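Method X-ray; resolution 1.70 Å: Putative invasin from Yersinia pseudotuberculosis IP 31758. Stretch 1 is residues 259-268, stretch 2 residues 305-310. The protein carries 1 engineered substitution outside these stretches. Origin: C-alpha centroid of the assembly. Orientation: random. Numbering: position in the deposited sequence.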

# COMPACT_ATOMS: atom_id res chain seq x y z
N THR A 259 28.74 -16.32 17.47
CA THR A 259 27.63 -15.63 16.83
C THR A 259 28.16 -14.71 15.74
O THR A 259 29.35 -14.37 15.69
N ASN A 260 27.26 -14.32 14.84
CA ASN A 260 27.56 -13.40 13.75
C ASN A 260 26.30 -12.64 13.41
O ASN A 260 25.28 -13.26 13.09
N VAL A 261 26.34 -11.31 13.51
CA VAL A 261 25.23 -10.47 13.09
C VAL A 261 25.43 -10.11 11.62
O VAL A 261 26.44 -9.51 11.24
N GLU A 262 24.46 -10.48 10.79
CA GLU A 262 24.57 -10.24 9.36
C GLU A 262 23.17 -10.19 8.76
O GLU A 262 22.34 -11.04 9.08
N ASN A 263 22.93 -9.19 7.92
CA ASN A 263 21.64 -9.01 7.25
C ASN A 263 20.50 -8.96 8.26
O ASN A 263 19.45 -9.58 8.08
N ASN A 264 20.73 -8.21 9.35
CA ASN A 264 19.71 -7.92 10.36
C ASN A 264 19.25 -9.17 11.10
O ASN A 264 18.15 -9.18 11.69
N GLU A 265 20.06 -10.22 11.09
CA GLU A 265 19.81 -11.43 11.86
C GLU A 265 21.08 -11.84 12.60
O GLU A 265 22.19 -11.50 12.18
N THR A 266 20.90 -12.59 13.69
CA THR A 266 22.01 -13.08 14.50
C THR A 266 22.15 -14.58 14.30
O THR A 266 21.24 -15.35 14.62
N TRP A 267 23.30 -14.99 13.79
CA TRP A 267 23.53 -16.36 13.36
C TRP A 267 24.42 -17.11 14.34
O TRP A 267 25.33 -16.54 14.94
N ALA A 268 24.13 -18.40 14.49
CA ALA A 268 25.00 -19.29 15.24
C ALA A 268 26.24 -19.61 14.41
O ALA A 268 26.17 -19.76 13.19
N TRP A 305 21.25 -16.62 1.77
CA TRP A 305 22.15 -17.07 2.84
C TRP A 305 23.23 -16.03 3.11
O TRP A 305 23.70 -15.36 2.18
N PRO A 306 23.65 -15.86 4.37
CA PRO A 306 24.69 -14.86 4.69
C PRO A 306 26.06 -15.35 4.26
O PRO A 306 26.48 -16.45 4.63
N THR A 307 26.79 -14.51 3.52
CA THR A 307 28.03 -14.94 2.88
C THR A 307 29.26 -14.15 3.30
O THR A 307 30.35 -14.40 2.75
N MET A 308 29.15 -13.23 4.25
CA MET A 308 30.34 -12.48 4.66
C MET A 308 31.35 -13.36 5.39
O MET A 308 32.55 -13.04 5.39
N GLN A 309 30.91 -14.45 5.99
CA GLN A 309 31.80 -15.35 6.73
C GLN A 309 31.79 -16.72 6.07
O GLN A 309 30.80 -17.14 5.46
N VAL A 310 32.92 -17.42 6.20
CA VAL A 310 33.12 -18.65 5.45
C VAL A 310 32.25 -19.77 6.02
O VAL A 310 31.75 -19.71 7.15

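Stretch 1 forms a β-hairpin whose two strands are joined by a type I' turn from Glu-262 to Glu-265, and one side of it packs against the irregular segment 305-310. Thr-259 and Val-261 lie out of reach of that segment, whereas the intervening Asn-260 points toward it. Its t rotamer (chi1 176°) places ND2 3.6 Å from CG of Gln-309, and the same ND2 donates a hydrogen bond to OE1 of Glu-262 (2.9 Å). Water 1 donates to Asn-260 OD1 (2.7 Å) and Glu-262 OE1 (3.1 Å) and accepts from Gln-309 NE2 (2.9 Å), so it links three side chains across the interface.

Glu-262 is the polar centre of the contact. With chi1 and chi2 both t, its extended side chain carries the carboxylate to the backbone of stretch 2, where OE2 accepts a hydrogen bond from Met-308 N (2.8 Å, 161°) and lies 3.1 Å from Thr-307 N. OE1 also receives a short hydrogen bond from water 2 (2.6 Å), which accepts from Gln-309 N (2.9 Å) and makes a weak bond to Pro-306 O (3.0 Å). The buried carboxylate is thus well supplied with donors. Its CD atom also packs 3.5 Å from CB of Pro-306.

In the turn, Asn-263 (m) points toward stretch 2 and brings ND2 to 4.0 Å from CA of Pro-306, while Asn-264, Glu-265 and Thr-266 make no contact with it. Trp-267 (m, chi2 96°) supplies the apolar surface: CG of Pro-306 sits over one face of its indole, 3.9 Å from the centroid of the five-membered ring and 17° off the normal, in a CH-π contact. The ring is anchored by a hydrogen bond from Trp-267 NE1 to Glu-262 O (3.1 Å). Ala-268 is again out of reach.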

# COMPACT_ATOMS: atom_id res chain seq x y z
CB THR A 259 26.80 -14.79 17.81
OG1 THR A 259 27.62 -13.76 18.39
CG2 THR A 259 26.22 -15.66 18.91
CB ASN A 260 28.08 -14.17 12.52
CG ASN A 260 28.31 -13.26 11.33
OD1 ASN A 260 28.89 -12.18 11.45
ND2 ASN A 260 27.85 -13.69 10.15
CB VAL A 261 25.12 -9.20 13.95
CG1 VAL A 261 23.92 -8.37 13.52
CG2 VAL A 261 25.02 -9.57 15.42
CB GLU A 262 25.41 -11.33 8.69
CG GLU A 262 25.72 -11.06 7.24
CD GLU A 262 26.74 -12.03 6.68
OE1 GLU A 262 27.46 -12.68 7.47
OE2 GLU A 262 26.82 -12.13 5.44
CB ASN A 263 21.40 -10.11 6.21
CG ASN A 263 22.49 -10.16 5.16
OD1 ASN A 263 23.05 -9.13 4.79
ND2 ASN A 263 22.82 -11.36 4.69
CB ASN A 264 18.52 -7.20 9.74
CG ASN A 264 18.87 -5.79 9.29
OD1 ASN A 264 19.59 -5.07 9.99
ND2 ASN A 264 18.38 -5.39 8.13
CB GLU A 265 19.33 -12.58 10.96
CG GLU A 265 18.14 -12.25 10.08
CD GLU A 265 16.83 -12.15 10.85
OE1 GLU A 265 16.80 -12.53 12.04
OE2 GLU A 265 15.83 -11.67 10.25
CB THR A 266 21.79 -12.76 15.98
OG1 THR A 266 21.73 -11.35 16.15
CG2 THR A 266 22.93 -13.32 16.83
CB TRP A 267 24.17 -16.37 11.98
CG TRP A 267 23.32 -15.68 10.97
CD1 TRP A 267 23.43 -14.38 10.56
CD2 TRP A 267 22.22 -16.24 10.26
NE1 TRP A 267 22.47 -14.11 9.62
CE2 TRP A 267 21.71 -15.23 9.42
CE3 TRP A 267 21.61 -17.50 10.25
CZ2 TRP A 267 20.61 -15.45 8.58
CZ3 TRP A 267 20.54 -17.72 9.42
CH2 TRP A 267 20.05 -16.70 8.60
CB ALA A 268 24.27 -20.58 15.60
CB TRP A 305 22.80 -18.40 2.48
CG TRP A 305 21.85 -19.54 2.35
CD1 TRP A 305 20.50 -19.46 2.28
CD2 TRP A 305 22.18 -20.93 2.26
NE1 TRP A 305 19.96 -20.72 2.16
CE2 TRP A 305 20.98 -21.64 2.14
CE3 TRP A 305 23.39 -21.64 2.27
CZ2 TRP A 305 20.93 -23.03 2.04
CZ3 TRP A 305 23.34 -23.02 2.16
CH2 TRP A 305 22.12 -23.70 2.05
CB PRO A 306 24.60 -14.74 6.21
CG PRO A 306 24.11 -16.08 6.65
CD PRO A 306 23.17 -16.55 5.58
CB THR A 307 27.89 -14.87 1.35
OG1 THR A 307 27.59 -13.53 0.96
CG2 THR A 307 26.82 -15.83 0.86
CB MET A 308 29.95 -11.29 5.55
CG MET A 308 29.32 -10.14 4.80
SD MET A 308 28.90 -8.76 5.89
CE MET A 308 28.47 -7.49 4.69
CB GLN A 309 31.39 -15.47 8.20
CG GLN A 309 31.16 -14.14 8.91
CD GLN A 309 32.35 -13.19 8.80
OE1 GLN A 309 33.48 -13.60 8.52
NE2 GLN A 309 32.10 -11.90 9.02
CB VAL A 310 34.60 -19.04 5.44
CG1 VAL A 310 35.42 -17.90 4.87
CG2 VAL A 310 35.08 -19.40 6.85
O HOH W 1 29.36 -10.88 9.16
O HOH W 2 28.22 -15.10 6.73